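DUF4973 domain-containing protein (Bacteroides thetaiotaomicron, PDB 4QNI) is of unknown function but is probably an auxiliary nutrient-binding protein of two mostly beta domains in a gut Bacteroides. Local coordinates at residues Thr87-Glu90 / Leu91-Glu94; Phe217-Ala220 / Gly221-Glu225; Tyr227-Arg230 / Arg231-Ile235. All coordinates share one frame; numbering follows the deposited sequence.

Contact 1. Residues Thr87-Glu90 / Leu91-Glu94; sequences TRTE and LYYE
Thr89 and Tyr92 meet in a short 3-10 turn that joins helix 74-85 to strand 93-95 in the DUF4973 region, and the tyrosine ring lies across the backbone of the turn. Thr89 CA sits almost over the ring centre, 3.7 Å from the Tyr92 centroid and 13° off the ring normal, a CH-pi contact. The methyl follows over the phenol end, with Thr89 CG2 3.7 Å from Tyr92 CZ. A Thr89 chi1 of 58° turns OG1 between its own N and carbonyl carbon and leaves CG2 as the branch that meets the ring. The phenol oxygen of Tyr92 is hydrogen-bonded to Ala86 O, just after helix 74-85. With an alanine in place of Tyr92, Thr89 CA and CG2 would probably lose their aromatic cover and Ala86 O its phenol partner.

Two i to i+3 bonds set the turn: Leu91 N to Arg88 O, 3.1 Å, and Tyr92 N to Thr89 O, 3.2 Å. On Arg88, the centre of an inverse gamma turn, chi3 of -71° bends the chain, and the guanidinium lays one face over the Leu91 methyl. A water donates to Thr89 O and to Glu94 OE2, tying the turn to the strand. The side chains of Arg88 and Leu91 come closest at NH1 and CD1, 3.5 Å apart.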
ATOM      1  N   THR A  87     -10.404 -17.637  20.674  1.00 67.93           N
ATOM      2  CA  THR A  87     -10.522 -18.576  21.799  1.00 68.74           C
ATOM      3  C   THR A  87      -9.211 -18.735  22.612  1.00 70.71           C
ATOM      4  O   THR A  87      -9.273 -19.104  23.793  1.00 71.52           O
ATOM      5  CB  THR A  87     -10.964 -19.965  21.263  1.00 80.63           C
ATOM      6  OG1 THR A  87     -11.883 -19.813  20.174  1.00 83.27           O
ATOM      7  CG2 THR A  87     -11.600 -20.832  22.338  1.00 81.31           C
ATOM      8  N   ARG A  88      -8.041 -18.490  21.986  1.00 63.09           N
ATOM      9  CA  ARG A  88      -6.742 -18.656  22.629  1.00 60.71           C
ATOM     10  C   ARG A  88      -6.463 -17.540  23.644  1.00 57.74           C
ATOM     11  O   ARG A  88      -5.593 -16.706  23.420  1.00 56.05           O
ATOM     12  CB  ARG A  88      -5.632 -18.741  21.573  1.00 61.44           C
ATOM     13  CG  ARG A  88      -5.602 -20.076  20.838  1.00 72.36           C
ATOM     14  CD  ARG A  88      -4.342 -20.194  20.005  1.00 83.82           C
ATOM     15  NE  ARG A  88      -4.386 -19.288  18.854  1.00 93.09           N
ATOM     16  CZ  ARG A  88      -3.354 -19.016  18.066  1.00105.04           C
ATOM     17  NH1 ARG A  88      -2.165 -19.566  18.298  1.00 92.39           N
ATOM     18  NH2 ARG A  88      -3.497 -18.185  17.042  1.00 90.22           N
ATOM     19  N   THR A  89      -7.171 -17.573  24.789  1.00 51.72           N
ATOM     20  CA  THR A  89      -7.102 -16.580  25.882  1.00 49.80           C
ATOM     21  C   THR A  89      -5.720 -16.537  26.576  1.00 52.84           C
ATOM     22  O   THR A  89      -5.372 -15.536  27.226  1.00 50.11           O
ATOM     23  CB  THR A  89      -8.195 -16.865  26.911  1.00 56.33           C
ATOM     24  OG1 THR A  89      -8.023 -18.199  27.410  1.00 55.93           O
ATOM     25  CG2 THR A  89      -9.615 -16.668  26.338  1.00 51.60           C
ATOM     26  N   GLU A  90      -4.935 -17.622  26.418  1.00 49.62           N
ATOM     27  CA  GLU A  90      -3.592 -17.741  26.974  1.00 49.83           C
ATOM     28  C   GLU A  90      -2.625 -16.740  26.288  1.00 52.82           C
ATOM     29  O   GLU A  90      -1.573 -16.425  26.837  1.00 51.73           O
ATOM     30  CB  GLU A  90      -3.075 -19.187  26.833  1.00 52.71           C
ATOM     31  CG  GLU A  90      -3.996 -20.259  27.405  1.00 67.39           C
ATOM     32  CD  GLU A  90      -4.819 -21.093  26.428  1.00 97.04           C
ATOM     33  OE1 GLU A  90      -5.216 -20.584  25.350  1.00 71.61           O
ATOM     34  OE2 GLU A  90      -5.105 -22.263  26.773  1.00101.93           O
ATOM     35  N   LEU A  91      -3.011 -16.224  25.106  1.00 49.29           N
ATOM     36  CA  LEU A  91      -2.228 -15.283  24.310  1.00 47.53           C
ATOM     37  C   LEU A  91      -2.723 -13.853  24.423  1.00 49.47           C
ATOM     38  O   LEU A  91      -2.119 -12.965  23.822  1.00 48.32           O
ATOM     39  CB  LEU A  91      -2.279 -15.713  22.827  1.00 48.41           C
ATOM     40  CG  LEU A  91      -1.740 -17.105  22.489  1.00 53.46           C
ATOM     41  CD1 LEU A  91      -1.777 -17.335  21.004  1.00 54.81           C
ATOM     42  CD2 LEU A  91      -0.327 -17.288  22.997  1.00 53.49           C
ATOM     43  N   TYR A  92      -3.848 -13.621  25.138  1.00 45.14           N
ATOM     44  CA  TYR A  92      -4.445 -12.279  25.246  1.00 42.65           C
ATOM     45  C   TYR A  92      -3.509 -11.275  25.880  1.00 46.05           C
ATOM     46  O   TYR A  92      -2.692 -11.660  26.706  1.00 45.97           O
ATOM     47  CB  TYR A  92      -5.706 -12.324  26.105  1.00 42.37           C
ATOM     48  CG  TYR A  92      -6.979 -12.805  25.444  1.00 43.66           C
ATOM     49  CD1 TYR A  92      -6.958 -13.393  24.185  1.00 45.44           C
ATOM     50  CD2 TYR A  92      -8.209 -12.665  26.079  1.00 45.14           C
ATOM     51  CE1 TYR A  92      -8.129 -13.827  23.573  1.00 47.21           C
ATOM     52  CE2 TYR A  92      -9.392 -13.079  25.468  1.00 47.00           C
ATOM     53  CZ  TYR A  92      -9.348 -13.652  24.213  1.00 55.61           C
ATOM     54  OH  TYR A  92     -10.516 -14.080  23.638  1.00 57.89           O
ATOM     55  N   TYR A  93      -3.632  -9.993  25.510  1.00 41.75           N
ATOM     56  CA  TYR A  93      -2.935  -8.915  26.205  1.00 41.08           C
ATOM     57  C   TYR A  93      -3.657  -8.737  27.520  1.00 45.76           C
ATOM     58  O   TYR A  93      -4.899  -8.737  27.532  1.00 47.98           O
ATOM     59  CB  TYR A  93      -2.935  -7.616  25.383  1.00 41.56           C
ATOM     60  CG  TYR A  93      -2.178  -7.725  24.084  1.00 43.69           C
ATOM     61  CD1 TYR A  93      -0.786  -7.714  24.063  1.00 44.94           C
ATOM     62  CD2 TYR A  93      -2.850  -7.804  22.866  1.00 45.51           C
ATOM     63  CE1 TYR A  93      -0.080  -7.806  22.867  1.00 47.10           C
ATOM     64  CE2 TYR A  93      -2.153  -7.892  21.658  1.00 47.02           C
ATOM     65  CZ  TYR A  93      -0.766  -7.884  21.664  1.00 56.10           C
ATOM     66  OH  TYR A  93      -0.049  -7.999  20.493  1.00 61.10           O
ATOM     67  N   GLU A  94      -2.927  -8.701  28.627  1.00 40.66           N
ATOM     68  CA  GLU A  94      -3.565  -8.587  29.936  1.00 39.24           C
ATOM     69  C   GLU A  94      -3.712  -7.137  30.309  1.00 40.50           C
ATOM     70  O   GLU A  94      -2.864  -6.311  30.027  1.00 39.47           O
ATOM     71  CB  GLU A  94      -2.815  -9.367  31.023  1.00 41.15           C
ATOM     72  CG  GLU A  94      -2.927 -10.876  30.884  1.00 55.89           C
ATOM     73  CD  GLU A  94      -4.307 -11.498  31.041  1.00 76.04           C
ATOM     74  OE1 GLU A  94      -5.076 -11.074  31.937  1.00 52.71           O
ATOM     75  OE2 GLU A  94      -4.602 -12.446  30.279  1.00 78.12           O
TER
HETATM   76  O   HOH W   1      -7.484 -13.936  29.206  1.00 68.70           O
HETATM   77  O   HOH W   2      -3.746 -14.734  29.327  1.00 71.38           O

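Contact 2. Residues Phe217-Ala220 / Gly221-Glu225; sequences FTYA and GIVDE. With EDO (1,2-ethanediol), chain E.
Ala220 and Val223 close a type II' beta turn just past strand 215-219, with Val223 N donating to Ala220 O at 3.0 Å. Gly221 occupies its second position with phi 42° and psi -113°, a conformation that favours glycine, and Gly221 N is bonded to Tyr294 OH.

The side chains of Tyr219 and Val223 cross at about a right angle. Val223 CG1, anti to its own N (chi1 -180°), packs 3.8 Å from Tyr219 CB. Beyond it the tyrosine ring runs alongside the peptide of the loop: Tyr219 CD2 is 3.8 Å from Asp224 C, and Asp224 O lies over one face. Phe217 CE1 lies over the opposite face, so the ring is held between strand and loop. A water donates to Tyr219 O and Gly221 O, at 2.6 and 2.5 Å, and also bonds an ethanediol, probably from the crystallisation liquor. The loop carboxylates have partners elsewhere: Asp224 forms a salt bridge with Lys203; Glu225 forms salt bridges with Arg164 and Arg207 and a hydrogen bond with Tyr209 OH.

A type II' turn with glycine at its second position follows an inner strand of the large antiparallel sheet in the BT_3044-like C-terminal region.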
ATOM      1  N   PHE A 217      14.349 -12.419  31.841  1.00 36.11           N
ATOM      2  CA  PHE A 217      14.089 -13.795  31.476  1.00 35.57           C
ATOM      3  C   PHE A 217      13.894 -13.856  29.943  1.00 39.52           C
ATOM      4  O   PHE A 217      13.569 -12.850  29.297  1.00 38.15           O
ATOM      5  CB  PHE A 217      12.939 -14.485  32.265  1.00 36.56           C
ATOM      6  CG  PHE A 217      11.548 -14.153  31.780  1.00 36.39           C
ATOM      7  CD1 PHE A 217      10.997 -14.816  30.687  1.00 36.52           C
ATOM      8  CD2 PHE A 217      10.791 -13.167  32.412  1.00 37.04           C
ATOM      9  CE1 PHE A 217       9.735 -14.483  30.219  1.00 38.55           C
ATOM     10  CE2 PHE A 217       9.534 -12.826  31.940  1.00 39.09           C
ATOM     11  CZ  PHE A 217       9.013 -13.486  30.847  1.00 38.52           C
ATOM     12  N   THR A 218      14.146 -15.032  29.371  1.00 36.73           N
ATOM     13  CA  THR A 218      13.798 -15.340  27.984  1.00 36.36           C
ATOM     14  C   THR A 218      12.908 -16.577  28.067  1.00 39.81           C
ATOM     15  O   THR A 218      12.961 -17.304  29.075  1.00 41.01           O
ATOM     16  CB  THR A 218      15.031 -15.601  27.078  1.00 45.18           C
ATOM     17  OG1 THR A 218      15.529 -16.919  27.336  1.00 47.37           O
ATOM     18  CG2 THR A 218      16.154 -14.506  27.143  1.00 36.14           C
ATOM     19  N   TYR A 219      12.127 -16.861  27.044  1.00 34.90           N
ATOM     20  CA  TYR A 219      11.489 -18.163  27.006  1.00 36.20           C
ATOM     21  C   TYR A 219      12.572 -19.190  26.579  1.00 41.18           C
ATOM     22  O   TYR A 219      13.551 -18.811  25.928  1.00 39.53           O
ATOM     23  CB  TYR A 219      10.265 -18.192  26.083  1.00 37.53           C
ATOM     24  CG  TYR A 219       9.143 -17.331  26.614  1.00 36.62           C
ATOM     25  CD1 TYR A 219       8.450 -17.692  27.766  1.00 38.23           C
ATOM     26  CD2 TYR A 219       8.810 -16.130  25.998  1.00 35.36           C
ATOM     27  CE1 TYR A 219       7.485 -16.856  28.313  1.00 40.49           C
ATOM     28  CE2 TYR A 219       7.811 -15.311  26.510  1.00 35.55           C
ATOM     29  CZ  TYR A 219       7.154 -15.676  27.671  1.00 42.56           C
ATOM     30  OH  TYR A 219       6.154 -14.891  28.168  1.00 43.90           O
ATOM     31  N   ALA A 220      12.431 -20.454  27.011  1.00 39.60           N
ATOM     32  CA  ALA A 220      13.378 -21.518  26.687  1.00 41.14           C
ATOM     33  C   ALA A 220      13.419 -21.787  25.183  1.00 45.51           C
ATOM     34  O   ALA A 220      12.375 -21.918  24.546  1.00 46.52           O
ATOM     35  CB  ALA A 220      13.017 -22.787  27.453  1.00 43.24           C
ATOM     36  N   GLY A 221      14.621 -21.795  24.630  1.00 42.99           N
ATOM     37  CA  GLY A 221      14.874 -22.011  23.214  1.00 44.10           C
ATOM     38  C   GLY A 221      13.953 -21.339  22.210  1.00 49.23           C
ATOM     39  O   GLY A 221      13.945 -20.113  22.072  1.00 47.28           O
ATOM     40  N   ILE A 222      13.182 -22.162  21.484  1.00 48.41           N
ATOM     41  CA  ILE A 222      12.285 -21.736  20.398  1.00 48.38           C
ATOM     42  C   ILE A 222      10.942 -21.233  20.900  1.00 51.56           C
ATOM     43  O   ILE A 222      10.181 -20.667  20.109  1.00 51.23           O
ATOM     44  CB  ILE A 222      12.098 -22.858  19.359  1.00 53.11           C
ATOM     45  CG1 ILE A 222      11.560 -24.140  20.017  1.00 53.76           C
ATOM     46  CG2 ILE A 222      13.412 -23.099  18.627  1.00 56.77           C
ATOM     47  CD1 ILE A 222      11.041 -25.038  19.108  1.00 66.34           C
ATOM     48  N   VAL A 223      10.643 -21.433  22.201  1.00 48.06           N
ATOM     49  CA  VAL A 223       9.398 -20.937  22.800  1.00 46.40           C
ATOM     50  C   VAL A 223       9.433 -19.409  22.745  1.00 47.55           C
ATOM     51  O   VAL A 223      10.498 -18.807  22.895  1.00 45.70           O
ATOM     52  CB  VAL A 223       9.201 -21.455  24.254  1.00 49.62           C
ATOM     53  CG1 VAL A 223       7.895 -20.939  24.873  1.00 48.58           C
ATOM     54  CG2 VAL A 223       9.258 -22.976  24.313  1.00 50.42           C
ATOM     55  N   ASP A 224       8.293 -18.794  22.473  1.00 44.34           N
ATOM     56  CA  ASP A 224       8.169 -17.340  22.431  1.00 42.63           C
ATOM     57  C   ASP A 224       6.783 -16.951  22.943  1.00 46.37           C
ATOM     58  O   ASP A 224       6.024 -17.818  23.396  1.00 47.84           O
ATOM     59  CB  ASP A 224       8.479 -16.747  21.026  1.00 43.80           C
ATOM     60  CG  ASP A 224       7.529 -17.125  19.887  1.00 48.27           C
ATOM     61  OD1 ASP A 224       6.324 -17.359  20.157  1.00 45.44           O
ATOM     62  OD2 ASP A 224       7.979 -17.132  18.717  1.00 53.72           O
ATOM     63  N   GLU A 225       6.490 -15.645  22.901  1.00 40.81           N
ATOM     64  CA  GLU A 225       5.266 -14.975  23.333  1.00 40.43           C
ATOM     65  C   GLU A 225       3.977 -15.536  22.730  1.00 46.18           C
ATOM     66  O   GLU A 225       2.904 -15.309  23.295  1.00 47.48           O
ATOM     67  CB  GLU A 225       5.358 -13.516  22.906  1.00 40.67           C
ATOM     68  CG  GLU A 225       5.045 -12.546  23.996  1.00 47.33           C
ATOM     69  CD  GLU A 225       5.339 -11.134  23.549  1.00 56.86           C
ATOM     70  OE1 GLU A 225       4.634 -10.639  22.643  1.00 52.06           O
ATOM     71  OE2 GLU A 225       6.254 -10.506  24.128  1.00 50.75           O
TER
HETATM   72  C1  EDO E 403      17.751 -17.736  25.260  1.00 48.47           C
HETATM   73  O1  EDO E 403      17.710 -18.743  26.251  1.00 44.81           O
HETATM   74  C2  EDO E 403      18.207 -18.322  23.936  1.00 50.90           C
HETATM   75  O2  EDO E 403      17.199 -19.160  23.404  1.00 56.54           O
HETATM   76  O   HOH W   3      14.528 -18.166  23.563  1.00 43.26           O

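Contact 3. Residues Tyr227-Arg230 / Arg231-Ile235; sequences YTDR and RKYKI. With EDO (1,2-ethanediol), chain G.
Arg230 and Arg231 lie side by side and point the same way, their guanidinium planes 50° apart. Arg230 NH2 stands over one face of the Arg231 guanidinium, 3.0 Å from Arg231 NH2. The chains arrive differently: Arg230 bends at chi3 (-54°), whereas Arg231 stays extended from CG to NE.

Well clear of the two guanidinium groups, Tyr233 packs against the backbone of the turn. Its CD2 is 3.4 Å from Asp229 O, and CE2 comes 3.8 Å from Asp229 OD2, the carboxylate and ring planes being nearly perpendicular. Over one ring face sits Lys232 CB. The phenol oxygen reaches on to Ile299 N, and the ring meets that of Tyr298.

The backbone fixes these positions. A type I turn from Tyr227 to Arg230 runs into a 3-10 segment, in which Lys232 N donates to Asp229 O at 3.0 Å and Tyr233 N to Arg230 O at 2.8 Å. A water donates to Thr228 O and accepts from Arg231 NH1 at 2.9 Å, lying in the guanidinium plane at its edge. Farther along, Lys234 NZ pairs with Asp131 and also donates to an ethanediol, probably from the crystallisation liquor.

Acceptors from the DUF4973 region meet the arginine pair. Arg230 NH2 is bonded to Ser133 O and Glu90 O, and Arg231 NH2 forms a salt bridge with Glu134. Two like charges this close would disfavour each other, so the Glu134 carboxylate and the carbonyl oxygens probably help to offset that cost.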
ATOM      1  N   TYR A 227       3.298 -18.721  22.185  1.00 46.23           N
ATOM      2  CA  TYR A 227       3.065 -20.069  22.725  1.00 46.21           C
ATOM      3  C   TYR A 227       2.058 -19.952  23.854  1.00 49.64           C
ATOM      4  O   TYR A 227       2.275 -19.182  24.797  1.00 45.37           O
ATOM      5  CB  TYR A 227       4.382 -20.704  23.245  1.00 46.11           C
ATOM      6  CG  TYR A 227       5.263 -21.305  22.170  1.00 46.89           C
ATOM      7  CD1 TYR A 227       5.725 -20.533  21.105  1.00 47.38           C
ATOM      8  CD2 TYR A 227       5.645 -22.648  22.220  1.00 48.84           C
ATOM      9  CE1 TYR A 227       6.507 -21.090  20.095  1.00 50.66           C
ATOM     10  CE2 TYR A 227       6.468 -23.205  21.238  1.00 50.31           C
ATOM     11  CZ  TYR A 227       6.890 -22.423  20.172  1.00 55.94           C
ATOM     12  OH  TYR A 227       7.689 -22.946  19.191  1.00 53.55           O
ATOM     13  N   THR A 228       0.965 -20.733  23.796  1.00 48.90           N
ATOM     14  CA  THR A 228      -0.056 -20.690  24.845  1.00 47.89           C
ATOM     15  C   THR A 228       0.514 -21.247  26.157  1.00 50.50           C
ATOM     16  O   THR A 228       0.037 -20.875  27.224  1.00 50.11           O
ATOM     17  CB  THR A 228      -1.339 -21.437  24.421  1.00 54.78           C
ATOM     18  OG1 THR A 228      -1.050 -22.824  24.290  1.00 56.77           O
ATOM     19  CG2 THR A 228      -1.964 -20.895  23.135  1.00 52.41           C
ATOM     20  N   ASP A 229       1.540 -22.117  26.077  1.00 48.81           N
ATOM     21  CA  ASP A 229       2.212 -22.754  27.243  1.00 49.30           C
ATOM     22  C   ASP A 229       3.536 -22.042  27.692  1.00 49.97           C
ATOM     23  O   ASP A 229       4.237 -22.597  28.545  1.00 50.07           O
ATOM     24  CB  ASP A 229       2.490 -24.264  26.971  1.00 52.65           C
ATOM     25  CG  ASP A 229       3.188 -24.618  25.663  1.00 59.68           C
ATOM     26  OD1 ASP A 229       3.355 -23.714  24.815  1.00 56.77           O
ATOM     27  OD2 ASP A 229       3.545 -25.820  25.480  1.00 69.02           O
ATOM     28  N   ARG A 230       3.827 -20.811  27.166  1.00 44.76           N
ATOM     29  CA  ARG A 230       4.968 -19.913  27.496  1.00 44.03           C
ATOM     30  C   ARG A 230       5.514 -20.063  28.912  1.00 48.18           C
ATOM     31  O   ARG A 230       6.720 -20.238  29.120  1.00 46.50           O
ATOM     32  CB  ARG A 230       4.503 -18.421  27.470  1.00 44.35           C
ATOM     33  CG  ARG A 230       4.256 -17.786  26.160  1.00 55.00           C
ATOM     34  CD  ARG A 230       4.108 -16.282  26.244  1.00 52.90           C
ATOM     35  NE  ARG A 230       3.108 -15.755  27.171  1.00 54.92           N
ATOM     36  CZ  ARG A 230       1.807 -15.651  26.909  1.00 68.55           C
ATOM     37  NH1 ARG A 230       1.306 -16.140  25.783  1.00 69.45           N
ATOM     38  NH2 ARG A 230       0.989 -15.121  27.801  1.00 46.79           N
ATOM     39  N   ARG A 231       4.594 -19.838  29.890  1.00 45.48           N
ATOM     40  CA  ARG A 231       4.827 -19.703  31.334  1.00 45.63           C
ATOM     41  C   ARG A 231       5.558 -20.913  31.939  1.00 48.66           C
ATOM     42  O   ARG A 231       6.245 -20.768  32.954  1.00 47.08           O
ATOM     43  CB  ARG A 231       3.495 -19.418  32.060  1.00 46.63           C
ATOM     44  CG  ARG A 231       2.821 -18.101  31.609  1.00 55.64           C
ATOM     45  CD  ARG A 231       1.373 -18.028  32.072  1.00 52.79           C
ATOM     46  NE  ARG A 231       0.674 -16.790  31.707  1.00 52.14           N
ATOM     47  CZ  ARG A 231       0.013 -16.589  30.561  1.00 69.83           C
ATOM     48  NH1 ARG A 231       0.030 -17.510  29.603  1.00 50.55           N
ATOM     49  NH2 ARG A 231      -0.631 -15.440  30.349  1.00 53.83           N
ATOM     50  N   LYS A 232       5.451 -22.081  31.293  1.00 46.61           N
ATOM     51  CA  LYS A 232       6.142 -23.298  31.713  1.00 48.43           C
ATOM     52  C   LYS A 232       7.638 -23.250  31.314  1.00 51.55           C
ATOM     53  O   LYS A 232       8.420 -24.061  31.808  1.00 52.38           O
ATOM     54  CB  LYS A 232       5.469 -24.534  31.051  1.00 53.17           C
ATOM     55  CG  LYS A 232       4.577 -25.379  31.959  1.00 73.43           C
ATOM     56  CD  LYS A 232       4.037 -26.661  31.257  1.00 85.66           C
ATOM     57  CE  LYS A 232       4.976 -27.864  31.301  1.00 92.60           C
ATOM     58  NZ  LYS A 232       4.292 -29.144  30.943  1.00 91.95           N
ATOM     59  N   TYR A 233       8.032 -22.308  30.424  1.00 46.35           N
ATOM     60  CA  TYR A 233       9.389 -22.265  29.866  1.00 45.32           C
ATOM     61  C   TYR A 233      10.181 -20.938  30.084  1.00 46.11           C
ATOM     62  O   TYR A 233      10.891 -20.506  29.167  1.00 43.47           O
ATOM     63  CB  TYR A 233       9.288 -22.585  28.364  1.00 46.25           C
ATOM     64  CG  TYR A 233       8.605 -23.913  28.117  1.00 49.57           C
ATOM     65  CD1 TYR A 233       9.286 -25.116  28.301  1.00 52.08           C
ATOM     66  CD2 TYR A 233       7.260 -23.972  27.750  1.00 50.49           C
ATOM     67  CE1 TYR A 233       8.657 -26.340  28.107  1.00 54.15           C
ATOM     68  CE2 TYR A 233       6.619 -25.196  27.555  1.00 52.69           C
ATOM     69  CZ  TYR A 233       7.320 -26.375  27.742  1.00 60.04           C
ATOM     70  OH  TYR A 233       6.700 -27.588  27.567  1.00 64.57           O
ATOM     71  N   LYS A 234      10.154 -20.360  31.310  1.00 42.50           N
ATOM     72  CA  LYS A 234      10.923 -19.130  31.579  1.00 41.60           C
ATOM     73  C   LYS A 234      12.350 -19.430  32.070  1.00 46.16           C
ATOM     74  O   LYS A 234      12.542 -20.108  33.089  1.00 46.85           O
ATOM     75  CB  LYS A 234      10.211 -18.214  32.584  1.00 43.22           C
ATOM     76  CG  LYS A 234       8.863 -17.715  32.067  1.00 48.21           C
ATOM     77  CD  LYS A 234       7.981 -17.232  33.199  1.00 49.98           C
ATOM     78  CE  LYS A 234       8.275 -15.810  33.605  1.00 47.91           C
ATOM     79  NZ  LYS A 234       7.573 -15.492  34.860  1.00 55.63           N
ATOM     80  N   ILE A 235      13.348 -18.885  31.352  1.00 40.36           N
ATOM     81  CA  ILE A 235      14.762 -19.045  31.695  1.00 39.13           C
ATOM     82  C   ILE A 235      15.285 -17.686  32.202  1.00 44.29           C
ATOM     83  O   ILE A 235      15.335 -16.723  31.444  1.00 42.51           O
ATOM     84  CB  ILE A 235      15.585 -19.592  30.483  1.00 40.60           C
ATOM     85  CG1 ILE A 235      14.974 -20.883  29.866  1.00 40.52           C
ATOM     86  CG2 ILE A 235      17.067 -19.767  30.853  1.00 40.65           C
ATOM     87  CD1 ILE A 235      14.638 -22.128  30.853  1.00 44.70           C
TER
HETATM   88  C1  EDO G 405       9.375 -13.545  36.962  1.00 67.81           C
HETATM   89  O1  EDO G 405       8.908 -13.031  35.720  1.00 63.18           O
HETATM   90  C2  EDO G 405       8.949 -12.623  38.126  1.00 71.66           C
HETATM   91  O2  EDO G 405       7.596 -12.889  38.481  1.00 75.33           O
HETATM   92  O   HOH W   4       1.250 -20.177  29.492  1.00 50.05           O

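Along the chain the three contacts come in series. Contact 1 belongs to the DUF4973 region, from the loop after helix 74-85 into strand 93-95; contacts 2 and 3 belong to the BT_3044-like region and occupy the connection between the neighbouring antiparallel strands 215-219 and 234-240. Contacts 2 and 3 have centres about 7 Å apart, and the strands pair through Thr218 O with Ile235 N and, just past their ends, Ala220 N with Tyr233 O. Contact 1 lies about 13 Å from contact 3 and about 17 Å from contact 2, centre to centre, yet touches both: Leu91 CD2 packs on Glu225 O and on Arg230. This strand connection therefore forms part of the junction between the two regions.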